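Local coordinates for protein ralf, proline/betaine transporter (Legionella pneumophila, PDB 4D7Q) that probably acts as a guanine-nucleotide exchange factor, here as an engineered chimera of the Legionella RalF Sec7 domain and the Rickettsia RalF capping domain, at residues 17-22 against 49-54; 167-172 against 184-189; 263-268 against 284-289; 278-283 against 297-302. The protein carries 2 engineered substitutions. All blocks are in the same frame, centred on the assembly; numbering follows the deposited sequence.

Contact 1 of 4, residues 17-22 against 49-54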
loop_
_atom_site.group_PDB
_atom_site.type_symbol
_atom_site.label_atom_id
_atom_site.label_comp_id
_atom_site.label_asym_id
_atom_site.label_seq_id
_atom_site.Cartn_x
_atom_site.Cartn_y
_atom_site.Cartn_z
ATOM N N GLU A 17 20.066 -1.598 19.453
ATOM C CA GLU A 17 19.341 -2.852 19.657
ATOM C C GLU A 17 17.990 -2.822 18.887
ATOM O O GLU A 17 17.620 -3.816 18.270
ATOM C CB GLU A 17 19.085 -3.062 21.169
ATOM C CG GLU A 17 18.728 -4.490 21.539
ATOM C CD GLU A 17 18.015 -4.733 22.858
ATOM O OE1 GLU A 17 18.212 -3.944 23.810
ATOM O OE2 GLU A 17 17.295 -5.755 22.950
ATOM N N ILE A 18 17.255 -1.697 18.956
ATOM C CA ILE A 18 15.963 -1.559 18.273
ATOM C C ILE A 18 16.177 -1.643 16.760
ATOM O O ILE A 18 15.491 -2.429 16.093
ATOM C CB ILE A 18 15.164 -0.304 18.709
ATOM C CG1 ILE A 18 14.867 -0.333 20.228
ATOM C CG2 ILE A 18 13.838 -0.219 17.919
ATOM C CD1 ILE A 18 14.677 1.086 20.894
ATOM N N ILE A 19 17.189 -0.908 16.238
ATOM C CA ILE A 19 17.511 -0.931 14.800
ATOM C C ILE A 19 17.792 -2.358 14.307
ATOM O O ILE A 19 17.139 -2.800 13.369
ATOM C CB ILE A 19 18.634 0.076 14.401
ATOM C CG1 ILE A 19 18.205 1.545 14.718
ATOM C CG2 ILE A 19 19.009 -0.085 12.910
ATOM C CD1 ILE A 19 19.343 2.568 14.844
ATOM N N GLU A 20 18.729 -3.074 14.955
ATOM C CA GLU A 20 19.124 -4.433 14.585
ATOM C C GLU A 20 17.976 -5.427 14.691
ATOM O O GLU A 20 17.796 -6.227 13.771
ATOM C CB GLU A 20 20.335 -4.899 15.404
ATOM C CG GLU A 20 21.620 -4.170 15.065
ATOM C CD GLU A 20 22.849 -4.620 15.840
ATOM O OE1 GLU A 20 22.782 -5.653 16.547
ATOM O OE2 GLU A 20 23.890 -3.934 15.735
ATOM N N ALA A 21 17.162 -5.340 15.769
ATOM C CA ALA A 21 15.999 -6.221 15.940
ATOM C C ALA A 21 14.969 -5.953 14.838
ATOM O O ALA A 21 14.500 -6.914 14.220
ATOM C CB ALA A 21 15.369 -6.041 17.323
ATOM N N PHE A 22 14.672 -4.647 14.545
ATOM C CA PHE A 22 13.704 -4.230 13.520
ATOM C C PHE A 22 14.113 -4.707 12.141
ATOM O O PHE A 22 13.285 -5.207 11.406
ATOM C CB PHE A 22 13.510 -2.686 13.503
ATOM C CG PHE A 22 12.454 -2.198 12.530
ATOM C CD1 PHE A 22 12.786 -1.894 11.209
ATOM C CD2 PHE A 22 11.123 -2.084 12.921
ATOM C CE1 PHE A 22 11.803 -1.472 10.301
ATOM C CE2 PHE A 22 10.141 -1.652 12.012
ATOM C CZ PHE A 22 10.489 -1.346 10.712
ATOM N N ALA A 49 6.596 6.272 15.873
ATOM C CA ALA A 49 6.578 7.299 14.824
ATOM C C ALA A 49 7.890 8.080 14.768
ATOM O O ALA A 49 8.460 8.235 13.684
ATOM C CB ALA A 49 5.402 8.254 15.035
ATOM N N GLU A 50 8.377 8.561 15.930
ATOM C CA GLU A 50 9.627 9.327 15.995
ATOM C C GLU A 50 10.842 8.472 15.677
ATOM O O GLU A 50 11.795 8.976 15.086
ATOM C CB GLU A 50 9.801 10.024 17.339
ATOM C CG GLU A 50 8.860 11.200 17.534
ATOM C CD GLU A 50 8.528 11.484 18.985
ATOM O OE1 GLU A 50 9.254 10.976 19.871
ATOM O OE2 GLU A 50 7.531 12.198 19.235
ATOM N N PHE A 51 10.801 7.177 16.040
ATOM C CA PHE A 51 11.867 6.216 15.724
ATOM C C PHE A 51 12.000 6.109 14.204
ATOM O O PHE A 51 13.109 6.202 13.691
ATOM C CB PHE A 51 11.556 4.834 16.343
ATOM C CG PHE A 51 12.488 3.725 15.913
ATOM C CD1 PHE A 51 13.795 3.669 16.387
ATOM C CD2 PHE A 51 12.060 2.736 15.033
ATOM C CE1 PHE A 51 14.664 2.659 15.972
ATOM C CE2 PHE A 51 12.920 1.693 14.654
ATOM C CZ PHE A 51 14.223 1.680 15.108
ATOM N N PHE A 52 10.860 5.972 13.478
ATOM C CA PHE A 52 10.854 5.887 12.008
ATOM C C PHE A 52 11.447 7.138 11.352
ATOM O O PHE A 52 12.253 7.006 10.437
ATOM C CB PHE A 52 9.438 5.625 11.478
ATOM C CG PHE A 52 8.818 4.280 11.799
ATOM C CD1 PHE A 52 9.617 3.166 12.060
ATOM C CD2 PHE A 52 7.439 4.112 11.785
ATOM C CE1 PHE A 52 9.041 1.907 12.280
ATOM C CE2 PHE A 52 6.866 2.851 11.993
ATOM C CZ PHE A 52 7.670 1.762 12.251
ATOM N N HIS A 53 11.077 8.338 11.829
ATOM C CA HIS A 53 11.600 9.613 11.299
ATOM C C HIS A 53 13.085 9.769 11.600
ATOM O O HIS A 53 13.876 10.020 10.692
ATOM C CB HIS A 53 10.859 10.810 11.919
ATOM C CG HIS A 53 9.543 11.142 11.280
ATOM N ND1 HIS A 53 9.451 11.446 9.940
ATOM C CD2 HIS A 53 8.322 11.297 11.847
ATOM C CE1 HIS A 53 8.178 11.741 9.722
ATOM N NE2 HIS A 53 7.465 11.677 10.843
ATOM N N GLN A 54 13.456 9.638 12.881
ATOM C CA GLN A 54 14.823 9.824 13.352
ATOM C C GLN A 54 15.824 8.799 12.874
ATOM O O GLN A 54 16.966 9.158 12.594
ATOM C CB GLN A 54 14.864 10.007 14.867
ATOM C CG GLN A 54 14.261 11.352 15.280
ATOM C CD GLN A 54 13.853 11.427 16.725
ATOM O OE1 GLN A 54 14.618 11.094 17.640
ATOM N NE2 GLN A 54 12.656 11.946 16.959
#
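Phe51 reaches across from helix 44-54 and lays one ring face against Ile18 of helix 15-24, a CH-pi contact in which the branch methyl CG2 does the touching. That methyl sits 3.8 Å from the centroid of the Phe51 ring, 29° off its normal, and its nearest ring carbon is CZ. Both torsions serve the meeting: CG2 of Ile18 and CG of Phe51 are each anti to their own backbone N, and the two side chains slide past one another in opposite directions.

Plain apolar packing fills in around this. Ile19 brings CG1 obliquely to the tip of the same ring, 3.9 Å from Phe51 CE1, while CG of Phe22 lies near the ring plane at its edge, a looser approach. The setting is the all-helical Sec7 domain, the Legionella part of the chimera, where the two helices run almost perpendicular (88°) with their axes 12.2 Å apart. At that spacing large side chains bridge the gap, and helix 26-40 closes over them through Ile33 and Ile30.

Between aromatic rings there is one further pairing. Phe22 CE2 comes to the edge of the Phe52 ring, 3.7 Å from CE1; the centroids are 5.8 Å apart and the planes are inclined by 64°. Val64 of helix 61-68 touches both of these rings.

Contact 2 of 4, residues 167-172 against 184-189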
loop_
_atom_site.group_PDB
_atom_site.type_symbol
_atom_site.label_atom_id
_atom_site.label_comp_id
_atom_site.label_asym_id
_atom_site.label_seq_id
_atom_site.Cartn_x
_atom_site.Cartn_y
_atom_site.Cartn_z
ATOM N N GLY A 167 -6.402 21.389 -19.860
ATOM C CA GLY A 167 -6.870 20.017 -19.747
ATOM C C GLY A 167 -7.043 19.644 -18.297
ATOM O O GLY A 167 -8.020 18.983 -17.937
ATOM N N LEU A 168 -6.123 20.130 -17.445
ATOM C CA LEU A 168 -6.167 19.860 -16.008
ATOM C C LEU A 168 -7.379 20.511 -15.358
ATOM O O LEU A 168 -8.052 19.854 -14.566
ATOM C CB LEU A 168 -4.858 20.270 -15.299
ATOM C CG LEU A 168 -4.806 19.969 -13.775
ATOM C CD1 LEU A 168 -4.871 18.450 -13.480
ATOM C CD2 LEU A 168 -3.634 20.657 -13.097
ATOM N N LYS A 169 -7.689 21.768 -15.750
ATOM C CA LYS A 169 -8.859 22.514 -15.251
ATOM C C LYS A 169 -10.151 21.805 -15.652
ATOM O O LYS A 169 -11.032 21.618 -14.815
ATOM C CB LYS A 169 -8.846 23.957 -15.787
ATOM C CG LYS A 169 -7.768 24.842 -15.135
ATOM C CD LYS A 169 -7.472 26.022 -16.033
ATOM C CE LYS A 169 -6.686 27.092 -15.332
ATOM N NZ LYS A 169 -6.470 28.254 -16.234
ATOM N N ARG A 170 -10.242 21.362 -16.915
ATOM C CA ARG A 170 -11.423 20.619 -17.408
ATOM C C ARG A 170 -11.528 19.294 -16.650
ATOM O O ARG A 170 -12.598 18.903 -16.232
ATOM C CB ARG A 170 -11.293 20.331 -18.929
ATOM C CG ARG A 170 -11.468 21.540 -19.835
ATOM C CD ARG A 170 -12.897 22.009 -19.940
ATOM N NE ARG A 170 -13.749 21.101 -20.716
ATOM C CZ ARG A 170 -15.010 21.365 -21.037
ATOM N NH1 ARG A 170 -15.575 22.502 -20.652
ATOM N NH2 ARG A 170 -15.720 20.493 -21.735
ATOM N N ASN A 171 -10.386 18.644 -16.404
ATOM C CA ASN A 171 -10.328 17.361 -15.701
ATOM C C ASN A 171 -10.800 17.382 -14.245
ATOM O O ASN A 171 -11.275 16.355 -13.750
ATOM C CB ASN A 171 -8.905 16.786 -15.790
ATOM C CG ASN A 171 -8.859 15.347 -15.360
ATOM O OD1 ASN A 171 -9.225 14.429 -16.103
ATOM N ND2 ASN A 171 -8.539 15.151 -14.110
ATOM N N LEU A 172 -10.624 18.510 -13.545
ATOM C CA LEU A 172 -10.958 18.656 -12.129
ATOM C C LEU A 172 -12.303 19.354 -11.841
ATOM O O LEU A 172 -12.632 19.576 -10.680
ATOM C CB LEU A 172 -9.787 19.305 -11.352
ATOM C CG LEU A 172 -8.539 18.427 -11.213
ATOM C CD1 LEU A 172 -7.337 19.243 -10.789
ATOM C CD2 LEU A 172 -8.791 17.217 -10.300
ATOM N N LYS A 184 -6.078 29.959 -10.691
ATOM C CA LYS A 184 -4.713 30.323 -10.347
ATOM C C LYS A 184 -4.071 29.201 -9.521
ATOM O O LYS A 184 -2.905 28.884 -9.744
ATOM C CB LYS A 184 -4.693 31.680 -9.619
ATOM C CG LYS A 184 -3.294 32.229 -9.326
ATOM C CD LYS A 184 -3.280 33.749 -9.162
ATOM C CE LYS A 184 -2.857 34.448 -10.436
ATOM N NZ LYS A 184 -2.733 35.919 -10.253
ATOM N N PHE A 185 -4.829 28.585 -8.593
ATOM C CA PHE A 185 -4.341 27.449 -7.797
ATOM C C PHE A 185 -3.906 26.307 -8.739
ATOM O O PHE A 185 -2.821 25.749 -8.560
ATOM C CB PHE A 185 -5.430 26.966 -6.809
ATOM C CG PHE A 185 -5.100 25.677 -6.082
ATOM C CD1 PHE A 185 -4.298 25.684 -4.952
ATOM C CD2 PHE A 185 -5.623 24.464 -6.510
ATOM C CE1 PHE A 185 -3.973 24.491 -4.297
ATOM C CE2 PHE A 185 -5.302 23.274 -5.851
ATOM C CZ PHE A 185 -4.491 23.298 -4.743
ATOM N N LEU A 186 -4.754 25.977 -9.743
ATOM C CA LEU A 186 -4.462 24.906 -10.699
ATOM C C LEU A 186 -3.332 25.233 -11.671
ATOM O O LEU A 186 -2.622 24.327 -12.084
ATOM C CB LEU A 186 -5.720 24.470 -11.468
ATOM C CG LEU A 186 -6.780 23.715 -10.643
ATOM C CD1 LEU A 186 -7.921 23.236 -11.537
ATOM C CD2 LEU A 186 -6.157 22.561 -9.827
ATOM N N GLU A 187 -3.173 26.516 -12.045
ATOM C CA GLU A 187 -2.071 26.928 -12.929
ATOM C C GLU A 187 -0.732 26.734 -12.216
ATOM O O GLU A 187 0.228 26.265 -12.827
ATOM C CB GLU A 187 -2.234 28.388 -13.344
ATOM C CG GLU A 187 -3.303 28.601 -14.392
ATOM C CD GLU A 187 -3.828 30.019 -14.481
ATOM O OE1 GLU A 187 -3.129 30.951 -14.026
ATOM O OE2 GLU A 187 -4.939 30.199 -15.021
ATOM N N GLU A 188 -0.728 27.029 -10.932
ATOM C CA GLU A 188 0.416 26.875 -10.059
ATOM C C GLU A 188 0.696 25.401 -9.740
ATOM O O GLU A 188 1.816 24.970 -9.765
ATOM C CB GLU A 188 0.235 27.693 -8.786
ATOM C CG GLU A 188 0.325 29.190 -9.019
ATOM C CD GLU A 188 -0.237 30.067 -7.897
ATOM O OE1 GLU A 188 -0.873 29.565 -6.937
ATOM O OE2 GLU A 188 -0.048 31.301 -7.994
ATOM N N LEU A 189 -0.353 24.658 -9.456
ATOM C CA LEU A 189 -0.280 23.234 -9.295
ATOM C C LEU A 189 0.380 22.561 -10.495
ATOM O O LEU A 189 1.329 21.866 -10.344
ATOM C CB LEU A 189 -1.653 22.651 -9.040
ATOM C CG LEU A 189 -1.616 21.185 -8.641
ATOM C CD1 LEU A 189 -2.024 20.933 -7.210
ATOM C CD2 LEU A 189 -2.461 20.381 -9.572
#
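Leu186 points from helix 183-195 into the side of helix 165-171 and packs against Lys169 and Leu172. This is a helix-helix contact near the end of the Sec7 domain, in the Legionella part of the chimera; the two short segments run at 125° to each other, with axes 10.1 Å apart, and are joined by a mostly irregular connection.

Leu186 holds CG anti to its carbonyl carbon (chi1 -70°), and its two methyls divide the work. CD1 rests 3.9 Å from Lys169 CA and equally near the CG of that lysine, while CD2 meets Leu172 CD1 at 3.7 Å. Phe181, in the connecting loop, touches both leucines, and Leu140 and Leu141 of helix 135-152 back Leu172.

A second leucine pair lies further along. Leu168 swings CG anti to its backbone N (chi1 -178°), and Leu189 also has CG anti to its N; the two side chains cross at about a right angle, CD2 against CD2, 3.7 Å apart. Phe93 and Val94 of helix 93-102 touch Leu189.

The polar part of the contact comes from Lys169. Its aliphatic chain, extended beyond CG, runs past Leu186 and carries its charge straight on to Glu187, which is extended as well. CE packs 3.8 Å from Glu187 CG, and NZ closes a salt bridge of 2.8 Å to Glu187 OE2, using the anti lone pair, the one directed away from OE1.

Contact 3 of 4, residues 263-268 against 284-289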
loop_
_atom_site.group_PDB
_atom_site.type_symbol
_atom_site.label_atom_id
_atom_site.label_comp_id
_atom_site.label_asym_id
_atom_site.label_seq_id
_atom_site.Cartn_x
_atom_site.Cartn_y
_atom_site.Cartn_z
ATOM N N GLY A 263 -5.582 -0.073 -10.103
ATOM C CA GLY A 263 -5.906 -1.308 -10.798
ATOM C C GLY A 263 -6.350 -2.421 -9.872
ATOM O O GLY A 263 -6.536 -3.561 -10.312
ATOM N N TYR A 264 -6.538 -2.097 -8.580
ATOM C CA TYR A 264 -6.982 -3.060 -7.578
ATOM C C TYR A 264 -8.424 -3.393 -7.845
ATOM O O TYR A 264 -9.273 -2.506 -7.735
ATOM C CB TYR A 264 -6.810 -2.448 -6.178
ATOM C CG TYR A 264 -7.305 -3.278 -5.018
ATOM C CD1 TYR A 264 -6.882 -4.598 -4.845
ATOM C CD2 TYR A 264 -8.059 -2.701 -4.005
ATOM C CE1 TYR A 264 -7.284 -5.346 -3.736
ATOM C CE2 TYR A 264 -8.482 -3.440 -2.900
ATOM C CZ TYR A 264 -8.098 -4.763 -2.772
ATOM O OH TYR A 264 -8.495 -5.453 -1.660
ATOM N N LYS A 265 -8.690 -4.643 -8.261
ATOM C CA LYS A 265 -10.041 -5.103 -8.591
ATOM C C LYS A 265 -10.778 -5.604 -7.348
ATOM O O LYS A 265 -12.000 -5.716 -7.362
ATOM C CB LYS A 265 -10.031 -6.188 -9.688
ATOM C CG LYS A 265 -9.418 -5.764 -11.024
ATOM C CD LYS A 265 -10.244 -4.674 -11.727
ATOM C CE LYS A 265 -9.452 -3.963 -12.786
ATOM N NZ LYS A 265 -10.293 -2.999 -13.549
ATOM N N GLY A 266 -10.033 -5.888 -6.289
ATOM C CA GLY A 266 -10.611 -6.365 -5.044
ATOM C C GLY A 266 -9.892 -7.571 -4.494
ATOM O O GLY A 266 -8.929 -8.075 -5.101
ATOM N N SER A 267 -10.362 -8.029 -3.328
ATOM C CA SER A 267 -9.752 -9.162 -2.626
ATOM C C SER A 267 -10.674 -10.364 -2.491
ATOM O O SER A 267 -11.827 -10.235 -2.069
ATOM C CB SER A 267 -9.263 -8.746 -1.239
ATOM O OG SER A 267 -8.055 -8.002 -1.282
ATOM N N VAL A 268 -10.135 -11.534 -2.859
ATOM C CA VAL A 268 -10.748 -12.839 -2.721
ATOM C C VAL A 268 -10.347 -13.298 -1.312
ATOM O O VAL A 268 -9.154 -13.454 -1.040
ATOM C CB VAL A 268 -10.211 -13.844 -3.765
ATOM C CG1 VAL A 268 -10.961 -15.170 -3.678
ATOM C CG2 VAL A 268 -10.247 -13.276 -5.191
ATOM N N LYS A 284 -5.375 -5.418 -12.105
ATOM C CA LYS A 284 -5.370 -5.487 -13.565
ATOM C C LYS A 284 -5.234 -4.046 -14.102
ATOM O O LYS A 284 -5.832 -3.136 -13.497
ATOM C CB LYS A 284 -6.652 -6.154 -14.109
ATOM C CG LYS A 284 -6.802 -7.646 -13.757
ATOM C CD LYS A 284 -7.777 -8.387 -14.668
ATOM C CE LYS A 284 -9.208 -7.933 -14.495
ATOM N NZ LYS A 284 -10.035 -8.260 -15.688
ATOM N N PRO A 285 -4.443 -3.822 -15.187
ATOM C CA PRO A 285 -4.328 -2.459 -15.766
ATOM C C PRO A 285 -5.677 -1.762 -15.906
ATOM O O PRO A 285 -6.643 -2.342 -16.399
ATOM C CB PRO A 285 -3.663 -2.704 -17.134
ATOM C CG PRO A 285 -2.832 -3.903 -16.891
ATOM C CD PRO A 285 -3.662 -4.791 -15.988
ATOM N N SER A 286 -5.737 -0.548 -15.396
ATOM C CA SER A 286 -6.938 0.234 -15.379
ATOM C C SER A 286 -6.698 1.642 -15.939
ATOM O O SER A 286 -5.615 1.995 -16.243
ATOM C CB SER A 286 -7.460 0.313 -13.949
ATOM O OG SER A 286 -7.867 -0.933 -13.498
ATOM N N ILE A 287 -7.747 2.426 -16.047
ATOM C CA ILE A 287 -7.653 3.728 -16.642
ATOM C C ILE A 287 -6.550 4.638 -16.068
ATOM O O ILE A 287 -5.817 5.185 -16.803
ATOM C CB ILE A 287 -9.011 4.444 -16.742
ATOM C CG1 ILE A 287 -8.901 5.659 -17.665
ATOM C CG2 ILE A 287 -9.546 4.809 -15.377
ATOM C CD1 ILE A 287 -10.188 6.332 -18.012
ATOM N N PHE A 288 -6.470 4.771 -14.759
ATOM C CA PHE A 288 -5.509 5.641 -14.093
ATOM C C PHE A 288 -4.414 4.947 -13.261
ATOM O O PHE A 288 -3.879 5.525 -12.376
ATOM C CB PHE A 288 -6.232 6.637 -13.209
ATOM C CG PHE A 288 -7.261 7.463 -13.921
ATOM C CD1 PHE A 288 -6.957 8.123 -15.075
ATOM C CD2 PHE A 288 -8.523 7.579 -13.409
ATOM C CE1 PHE A 288 -7.908 8.862 -15.717
ATOM C CE2 PHE A 288 -9.471 8.301 -14.037
ATOM C CZ PHE A 288 -9.161 8.963 -15.191
ATOM N N SER A 289 -4.087 3.714 -13.582
ATOM C CA SER A 289 -3.236 2.896 -12.749
ATOM C C SER A 289 -1.766 2.677 -13.145
ATOM O O SER A 289 -1.032 2.071 -12.411
ATOM C CB SER A 289 -3.904 1.561 -12.522
ATOM O OG SER A 289 -4.014 0.807 -13.669
HETATM O O HOH W 1 -10.100 -0.840 -11.959
#
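Gly263 leaves the preceding helix with positive phi (81°) and gives its carbonyl O to Lys284 N, a 2.8 Å hydrogen bond, where the 284-289 loop starts toward a type I turn from Ser286 to Ser289. With no side chain on Gly263, Ser286 OG comes to 3.4 Å from its CA. Several bonds meet at Ser286 OG: it donates to Lys284 O at 3.0 Å and accepts a longer bond, 3.2 Å, from Lys265 NZ. A water links the same two groups, accepting from Lys265 NZ and donating to Ser286 OG. Lys265 gets there by bending at chi2 (-66°), which carries CE over the Lys284 backbone, 3.8 Å from Lys284 CB. The lysine chains cross at about a right angle, and their ammonium groups part: that of Lys284 goes to Asn226 and Glu230 of helix 220-230. Ser289 sets CB 3.4 Å from Gly263 N, and its OG accepts the Ser286 N-H, tying the turn together. All this lies in the Rickettsia capping domain, where the end of helix 256-262 and the start of strand 264-271 meet the loop leading from strand 277-283 to helix 290-293.

Contact 4 of 4, residues 278-283 against 297-302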
loop_
_atom_site.group_PDB
_atom_site.type_symbol
_atom_site.label_atom_id
_atom_site.label_comp_id
_atom_site.label_asym_id
_atom_site.label_seq_id
_atom_site.Cartn_x
_atom_site.Cartn_y
_atom_site.Cartn_z
ATOM N N ALA A 278 -6.909 -16.672 4.141
ATOM C CA ALA A 278 -5.931 -16.084 3.226
ATOM C C ALA A 278 -6.594 -15.136 2.248
ATOM O O ALA A 278 -7.777 -15.295 1.939
ATOM C CB ALA A 278 -5.193 -17.186 2.475
ATOM N N GLU A 279 -5.832 -14.169 1.738
ATOM C CA GLU A 279 -6.376 -13.167 0.829
ATOM C C GLU A 279 -5.653 -13.109 -0.522
ATOM O O GLU A 279 -4.419 -13.152 -0.567
ATOM C CB GLU A 279 -6.318 -11.800 1.545
ATOM C CG GLU A 279 -6.608 -10.578 0.693
ATOM C CD GLU A 279 -6.282 -9.259 1.367
ATOM O OE1 GLU A 279 -5.385 -9.230 2.238
ATOM O OE2 GLU A 279 -6.929 -8.246 1.024
ATOM N N ILE A 280 -6.430 -13.004 -1.620
ATOM C CA ILE A 280 -5.870 -12.814 -2.955
ATOM C C ILE A 280 -6.194 -11.392 -3.384
ATOM O O ILE A 280 -7.348 -11.092 -3.682
ATOM C CB ILE A 280 -6.291 -13.809 -4.083
ATOM C CG1 ILE A 280 -6.292 -15.301 -3.665
ATOM C CG2 ILE A 280 -5.398 -13.570 -5.324
ATOM C CD1 ILE A 280 -7.040 -16.243 -4.735
ATOM N N GLN A 281 -5.178 -10.536 -3.480
ATOM C CA GLN A 281 -5.374 -9.176 -3.998
ATOM C C GLN A 281 -5.148 -9.249 -5.497
ATOM O O GLN A 281 -4.094 -9.718 -5.932
ATOM C CB GLN A 281 -4.411 -8.192 -3.377
ATOM C CG GLN A 281 -4.593 -7.992 -1.872
ATOM C CD GLN A 281 -3.470 -7.126 -1.375
ATOM O OE1 GLN A 281 -3.218 -6.046 -1.906
ATOM N NE2 GLN A 281 -2.724 -7.612 -0.403
ATOM N N VAL A 282 -6.177 -8.855 -6.276
ATOM C CA VAL A 282 -6.218 -8.880 -7.745
ATOM C C VAL A 282 -6.042 -7.451 -8.303
ATOM O O VAL A 282 -6.818 -6.550 -7.968
ATOM C CB VAL A 282 -7.521 -9.542 -8.302
ATOM C CG1 VAL A 282 -7.567 -9.481 -9.847
ATOM C CG2 VAL A 282 -7.668 -10.997 -7.816
ATOM N N TYR A 283 -5.062 -7.295 -9.203
ATOM C CA TYR A 283 -4.726 -6.055 -9.904
ATOM C C TYR A 283 -4.696 -6.277 -11.372
ATOM O O TYR A 283 -4.048 -7.209 -11.850
ATOM C CB TYR A 283 -3.343 -5.534 -9.491
ATOM C CG TYR A 283 -3.251 -5.189 -8.029
ATOM C CD1 TYR A 283 -3.011 -6.177 -7.071
ATOM C CD2 TYR A 283 -3.425 -3.881 -7.591
ATOM C CE1 TYR A 283 -2.973 -5.871 -5.716
ATOM C CE2 TYR A 283 -3.340 -3.558 -6.243
ATOM C CZ TYR A 283 -3.102 -4.555 -5.311
ATOM O OH TYR A 283 -3.062 -4.240 -3.981
ATOM N N SER A 297 -0.790 -7.236 -15.228
ATOM C CA SER A 297 -1.590 -7.679 -14.095
ATOM C C SER A 297 -0.690 -8.340 -13.049
ATOM O O SER A 297 0.420 -8.782 -13.357
ATOM C CB SER A 297 -2.647 -8.670 -14.560
ATOM O OG SER A 297 -3.702 -8.009 -15.238
ATOM N N LYS A 298 -1.169 -8.372 -11.801
ATOM C CA LYS A 298 -0.473 -9.006 -10.694
ATOM C C LYS A 298 -1.466 -9.475 -9.625
ATOM O O LYS A 298 -2.586 -8.948 -9.506
ATOM C CB LYS A 298 0.642 -8.080 -10.104
ATOM C CG LYS A 298 0.164 -7.142 -8.983
ATOM C CD LYS A 298 1.272 -6.316 -8.343
ATOM C CE LYS A 298 0.630 -5.151 -7.599
ATOM N NZ LYS A 298 1.652 -4.303 -6.939
ATOM N N ILE A 299 -1.051 -10.502 -8.877
ATOM C CA ILE A 299 -1.784 -11.036 -7.743
ATOM C C ILE A 299 -0.864 -11.109 -6.533
ATOM O O ILE A 299 0.323 -11.429 -6.672
ATOM C CB ILE A 299 -2.577 -12.352 -8.002
ATOM C CG1 ILE A 299 -1.664 -13.508 -8.434
ATOM C CG2 ILE A 299 -3.765 -12.136 -8.972
ATOM C CD1 ILE A 299 -2.290 -14.920 -8.169
ATOM N N ILE A 300 -1.410 -10.775 -5.360
ATOM C CA ILE A 300 -0.691 -10.839 -4.086
ATOM C C ILE A 300 -1.486 -11.757 -3.144
ATOM O O ILE A 300 -2.658 -11.478 -2.837
ATOM C CB ILE A 300 -0.404 -9.437 -3.471
ATOM C CG1 ILE A 300 0.510 -8.575 -4.421
ATOM C CG2 ILE A 300 0.233 -9.574 -2.062
ATOM C CD1 ILE A 300 0.546 -7.045 -4.094
ATOM N N ILE A 301 -0.833 -12.843 -2.670
ATOM C CA ILE A 301 -1.454 -13.816 -1.765
ATOM C C ILE A 301 -0.839 -13.751 -0.374
ATOM O O ILE A 301 0.377 -13.862 -0.219
ATOM C CB ILE A 301 -1.465 -15.264 -2.349
ATOM C CG1 ILE A 301 -2.043 -15.292 -3.782
ATOM C CG2 ILE A 301 -2.217 -16.260 -1.426
ATOM C CD1 ILE A 301 -1.019 -15.493 -4.783
ATOM N N GLN A 302 -1.684 -13.597 0.644
ATOM C CA GLN A 302 -1.189 -13.507 2.017
ATOM C C GLN A 302 -2.024 -14.289 2.993
ATOM O O GLN A 302 -3.245 -14.265 2.859
ATOM C CB GLN A 302 -1.171 -12.030 2.504
ATOM C CG GLN A 302 -0.246 -11.093 1.702
ATOM C CD GLN A 302 -0.460 -9.629 2.033
ATOM O OE1 GLN A 302 -1.354 -9.263 2.802
ATOM N NE2 GLN A 302 0.382 -8.747 1.489
HETATM O O HOH W 2 -3.753 -10.070 3.978
HETATM O O HOH W 3 -2.949 -10.454 -0.028
#
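Ile280 CG2 lies between Ile299 and Ile301, 4.1 Å from Ile301 CG1 and as near to Ile299 CB, with all three side chains pointing the same way. They share one face of the antiparallel sheet of the Rickettsia capping domain, where strands 277-283 and 297-303 are neighbours. Val282 extends this face by touching Ile299 methyl to methyl, and Ile322 of helix 313-325 packs on Ile280 and Ile301.

The strands themselves are joined by six backbone hydrogen bonds, two in each of the hydrogen-bonded pairs Glu279-Gln302, Gln281-Ile300 and Tyr283-Lys298. The straightest is Gln281 N to Ile300 O, 2.8 Å with 173° at the hydrogen.

On the other face Tyr283 lies along Lys298. The lysine takes the crowded position, CG between backbone N and carbonyl carbon (chi1 89°), then runs extended over the ring: CE is 3.9 Å from the Tyr283 ring centroid and NZ 4.9 Å, only 2° off the normal, a cation-pi contact. NZ also bonds to Gly108 O in the Sec7 part, so this bond joins domains from two species in an engineered fusion. Ile300 CD1 meets the same ring obliquely. Tyr283 OH donates to Gln281 OE1 at 2.8 Å, in the plane of that carbonyl.

Farther out, Glu279 and Gln302 lie side by side with their terminal planes nearly perpendicular. Their stronger partners are Ser267 and Pro207 O, yet one water bridges them, donating to Glu279 OE1 at 2.5 Å and to Gln302 OE1 at 2.8 Å.

How the contacts relate
The four contacts divide between the two fused parts. Contacts 1 and 2 come first along the chain, both in the helical Sec7 domain; their centres are 40 Å apart, and they join different helix pairs, 15-24 with 44-54 and 165-171 with 183-195. Contacts 3 and 4 belong to the capping domain, with centres 11 Å apart and segments that alternate in sequence. They touch directly: Lys265 N probably bonds to Val282 O, and Ser267 OG to Glu279 OE2. Contact 4 pairs two inner strands of the sheet, and contact 3 lies where strand 264-271 begins and strand 277-283 ends. Contacts 2 and 3 approach to about 6 Å (nearest atoms) across the engineered chimera, a proximity not to be read as natural.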